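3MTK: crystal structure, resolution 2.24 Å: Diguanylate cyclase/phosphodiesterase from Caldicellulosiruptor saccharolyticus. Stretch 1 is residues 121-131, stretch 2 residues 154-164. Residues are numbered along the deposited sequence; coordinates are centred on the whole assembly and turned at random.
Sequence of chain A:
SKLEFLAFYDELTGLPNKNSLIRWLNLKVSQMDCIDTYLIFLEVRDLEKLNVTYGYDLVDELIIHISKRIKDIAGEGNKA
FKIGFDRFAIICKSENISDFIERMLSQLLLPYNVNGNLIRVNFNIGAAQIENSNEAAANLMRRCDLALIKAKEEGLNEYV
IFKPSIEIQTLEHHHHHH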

# COMPACT_ATOMS: atom_id res chain seq x y z
N VAL A 121 14.60 3.15 2.06
CA VAL A 121 13.95 2.93 0.78
C VAL A 121 13.03 4.08 0.45
O VAL A 121 12.64 4.84 1.33
CB VAL A 121 13.11 1.67 0.78
CG1 VAL A 121 14.00 0.45 0.75
CG2 VAL A 121 12.22 1.66 2.00
N ASN A 122 12.68 4.19 -0.82
CA ASN A 122 11.78 5.22 -1.29
C ASN A 122 10.45 4.60 -1.66
O ASN A 122 10.38 3.40 -1.91
CB ASN A 122 12.37 5.91 -2.51
CG ASN A 122 13.51 6.82 -2.13
OD1 ASN A 122 14.42 7.05 -2.91
ND2 ASN A 122 13.45 7.35 -0.91
N PHE A 123 9.41 5.43 -1.68
CA PHE A 123 8.06 4.97 -2.00
C PHE A 123 7.34 5.98 -2.86
O PHE A 123 7.86 7.05 -3.17
CB PHE A 123 7.22 4.79 -0.72
CG PHE A 123 7.84 3.89 0.33
CD1 PHE A 123 8.89 4.33 1.13
CD2 PHE A 123 7.36 2.61 0.53
CE1 PHE A 123 9.45 3.51 2.11
CE2 PHE A 123 7.90 1.78 1.50
CZ PHE A 123 8.95 2.23 2.30
N ASN A 124 6.11 5.62 -3.22
CA ASN A 124 5.20 6.47 -3.98
C ASN A 124 3.82 5.97 -3.58
O ASN A 124 3.63 4.78 -3.30
CB ASN A 124 5.44 6.36 -5.48
CG ASN A 124 6.36 7.47 -5.98
OD1 ASN A 124 6.00 8.66 -5.96
ND2 ASN A 124 7.56 7.09 -6.42
N ILE A 125 2.87 6.90 -3.53
CA ILE A 125 1.53 6.55 -3.12
C ILE A 125 0.43 7.07 -4.02
O ILE A 125 0.42 8.24 -4.39
CB ILE A 125 1.28 7.04 -1.68
CG1 ILE A 125 2.03 6.14 -0.70
CG2 ILE A 125 -0.20 7.06 -1.37
CD1 ILE A 125 1.93 6.58 0.76
N GLY A 126 -0.48 6.17 -4.38
CA GLY A 126 -1.61 6.53 -5.21
C GLY A 126 -2.84 6.22 -4.38
O GLY A 126 -2.95 5.12 -3.82
N ALA A 127 -3.76 7.17 -4.26
CA ALA A 127 -4.96 6.93 -3.46
C ALA A 127 -6.25 7.31 -4.19
O ALA A 127 -6.23 8.15 -5.09
CB ALA A 127 -4.85 7.70 -2.14
N ALA A 128 -7.36 6.71 -3.79
CA ALA A 128 -8.63 7.00 -4.43
C ALA A 128 -9.84 6.88 -3.49
O ALA A 128 -9.97 5.91 -2.74
CB ALA A 128 -8.81 6.11 -5.64
N GLN A 129 -10.72 7.88 -3.55
CA GLN A 129 -11.94 7.92 -2.75
C GLN A 129 -12.82 6.72 -3.12
O GLN A 129 -13.27 6.61 -4.26
CB GLN A 129 -12.71 9.21 -3.07
CG GLN A 129 -13.98 9.43 -2.26
CD GLN A 129 -13.74 10.31 -1.05
OE1 GLN A 129 -13.18 11.41 -1.17
NE2 GLN A 129 -14.16 9.85 0.12
N ILE A 130 -13.05 5.82 -2.17
CA ILE A 130 -13.89 4.66 -2.42
C ILE A 130 -15.32 5.12 -2.69
O ILE A 130 -15.88 5.92 -1.93
CB ILE A 130 -13.93 3.70 -1.22
CG1 ILE A 130 -12.62 2.92 -1.12
CG2 ILE A 130 -15.12 2.75 -1.36
CD1 ILE A 130 -12.60 1.89 -0.01
N GLU A 131 -15.92 4.62 -3.76
CA GLU A 131 -17.28 4.99 -4.12
C GLU A 131 -17.72 4.26 -5.38
O GLU A 131 -16.89 3.84 -6.20
CB GLU A 131 -17.35 6.50 -4.35
CG GLU A 131 -18.75 7.08 -4.38
CD GLU A 131 -18.74 8.57 -4.63
OE1 GLU A 131 -19.82 9.20 -4.54
OE2 GLU A 131 -17.65 9.11 -4.93
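Stretch 2 154-164: EGLNEYVIFKP

Stretch 2 lies alongside stretch 1 as a neighbouring parallel strand. It leaves a helix at Gly155, whose positive phi (132°) suits glycine. Asn157 also has positive phi, 57°, and the chain then becomes extended. The two strand axes run in the same direction, cross at -16° and approach to 4.5 Å.

In the paired region, Ile125 CA lies 4.4 Å from Tyr159 CA, Gly126 CA 5.1 Å from Val160 CA, Ala127 CA 4.5 Å from Ile161 CA and Ala128 CA 4.7 Å from Phe162 CA.

Six backbone hydrogen bonds join the stretches. Before the paired region, Asn157 N donates to Phe123 O at 2.7 Å, with a bent angle of 134°. Ile125 N donates to Glu158 O at 3.2 Å, and Ile125 O accepts from Val160 N at 2.9 Å. Ala127 repeats this pattern: Ala127 N donates to Val160 O at 2.8 Å, and Ala127 O accepts from Phe162 N at 2.8 Å. Gln129 N closes the ladder on Phe162 O at 3.2 Å. Thus Ile125 and Ala127 use both N and O towards stretch 2, as Val160 and Phe162 do towards stretch 1. CA-H...O contacts supplement the ladder: Tyr159 CA lies 3.0 Å from Ile125 O, and Ile161 CA 3.4 Å from Ala127 O.

The side chains of Ile125, Ala127, Tyr159 and Ile161 share one face. Ile125 CB meets Tyr159 CB at 3.7 Å, and Ala127 CB meets Ile161 CG1 at 4.0 Å. Val160, Ala128 and Phe162 point to the other face.

Polar side chains add less certain contacts. The Asn124 amide is probably turned over in the model, so its bonding remains open. Asn122 ND2 is 3.1 Å from Asn157 OD1, but the angle is too poor for a hydrogen bond. Gln129 NE2, Tyr159 OH and Lys163 NZ are satisfied elsewhere in the structure.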

# COMPACT_ATOMS: atom_id res chain seq x y z
N GLU A 154 5.88 12.47 -10.98
CA GLU A 154 6.13 13.63 -10.14
C GLU A 154 7.46 13.47 -9.41
O GLU A 154 8.13 14.45 -9.09
CB GLU A 154 5.00 13.77 -9.12
CG GLU A 154 4.69 15.20 -8.74
CD GLU A 154 4.04 15.96 -9.87
OE1 GLU A 154 2.92 15.58 -10.27
OE2 GLU A 154 4.64 16.94 -10.36
N GLY A 155 7.84 12.23 -9.15
CA GLY A 155 9.10 11.98 -8.47
C GLY A 155 8.98 11.01 -7.31
O GLY A 155 7.88 10.57 -6.97
N LEU A 156 10.12 10.66 -6.71
CA LEU A 156 10.14 9.75 -5.58
C LEU A 156 9.45 10.36 -4.37
O LEU A 156 9.49 11.57 -4.17
CB LEU A 156 11.58 9.40 -5.20
CG LEU A 156 12.44 8.57 -6.15
CD1 LEU A 156 13.84 8.46 -5.56
CD2 LEU A 156 11.85 7.18 -6.35
N ASN A 157 8.82 9.51 -3.56
CA ASN A 157 8.16 9.93 -2.34
C ASN A 157 7.09 11.00 -2.55
O ASN A 157 6.94 11.91 -1.74
CB ASN A 157 9.21 10.43 -1.37
CG ASN A 157 10.30 9.42 -1.12
OD1 ASN A 157 11.48 9.75 -1.15
ND2 ASN A 157 9.91 8.16 -0.88
N GLU A 158 6.36 10.89 -3.64
CA GLU A 158 5.30 11.83 -3.92
C GLU A 158 4.02 11.00 -3.95
O GLU A 158 4.07 9.79 -4.18
CB GLU A 158 5.56 12.50 -5.28
CG GLU A 158 5.41 14.03 -5.28
CD GLU A 158 6.63 14.77 -4.74
OE1 GLU A 158 7.72 14.64 -5.32
OE2 GLU A 158 6.49 15.51 -3.74
N TYR A 159 2.89 11.63 -3.69
CA TYR A 159 1.61 10.93 -3.69
C TYR A 159 0.52 11.71 -4.40
O TYR A 159 0.57 12.94 -4.47
CB TYR A 159 1.15 10.65 -2.25
CG TYR A 159 0.80 11.90 -1.47
CD1 TYR A 159 1.76 12.57 -0.71
CD2 TYR A 159 -0.50 12.39 -1.46
CE1 TYR A 159 1.44 13.70 0.03
CE2 TYR A 159 -0.84 13.52 -0.71
CZ TYR A 159 0.13 14.17 0.03
OH TYR A 159 -0.21 15.28 0.78
N VAL A 160 -0.46 10.98 -4.93
CA VAL A 160 -1.58 11.59 -5.64
C VAL A 160 -2.91 10.95 -5.19
O VAL A 160 -3.01 9.72 -5.08
CB VAL A 160 -1.45 11.42 -7.17
CG1 VAL A 160 -2.63 12.07 -7.87
CG2 VAL A 160 -0.14 12.03 -7.66
N ILE A 161 -3.91 11.79 -4.94
CA ILE A 161 -5.23 11.31 -4.50
C ILE A 161 -6.31 11.68 -5.51
O ILE A 161 -6.51 12.86 -5.78
CB ILE A 161 -5.61 11.92 -3.15
CG1 ILE A 161 -4.50 11.65 -2.12
CG2 ILE A 161 -6.93 11.31 -2.66
CD1 ILE A 161 -4.76 12.29 -0.78
N PHE A 162 -7.00 10.68 -6.05
CA PHE A 162 -8.06 10.92 -7.03
C PHE A 162 -9.46 10.98 -6.41
O PHE A 162 -9.88 10.07 -5.69
CB PHE A 162 -8.06 9.84 -8.12
CG PHE A 162 -7.00 10.04 -9.17
CD1 PHE A 162 -6.43 11.29 -9.40
CD2 PHE A 162 -6.60 8.97 -9.98
CE1 PHE A 162 -5.48 11.47 -10.41
CE2 PHE A 162 -5.65 9.14 -11.00
CZ PHE A 162 -5.09 10.39 -11.21
N LYS A 163 -10.18 12.06 -6.70
CA LYS A 163 -11.54 12.26 -6.20
C LYS A 163 -12.49 12.45 -7.38
O LYS A 163 -12.12 13.03 -8.40
CB LYS A 163 -11.59 13.51 -5.31
CG LYS A 163 -11.03 13.30 -3.92
CD LYS A 163 -11.00 14.60 -3.13
CE LYS A 163 -10.79 14.33 -1.65
NZ LYS A 163 -9.61 13.45 -1.41
N PRO A 164 -13.74 11.95 -7.26
CA PRO A 164 -14.74 12.07 -8.32
C PRO A 164 -14.95 13.50 -8.82
O PRO A 164 -14.67 14.47 -8.11
CB PRO A 164 -15.99 11.49 -7.68
CG PRO A 164 -15.42 10.41 -6.81
CD PRO A 164 -14.26 11.13 -6.15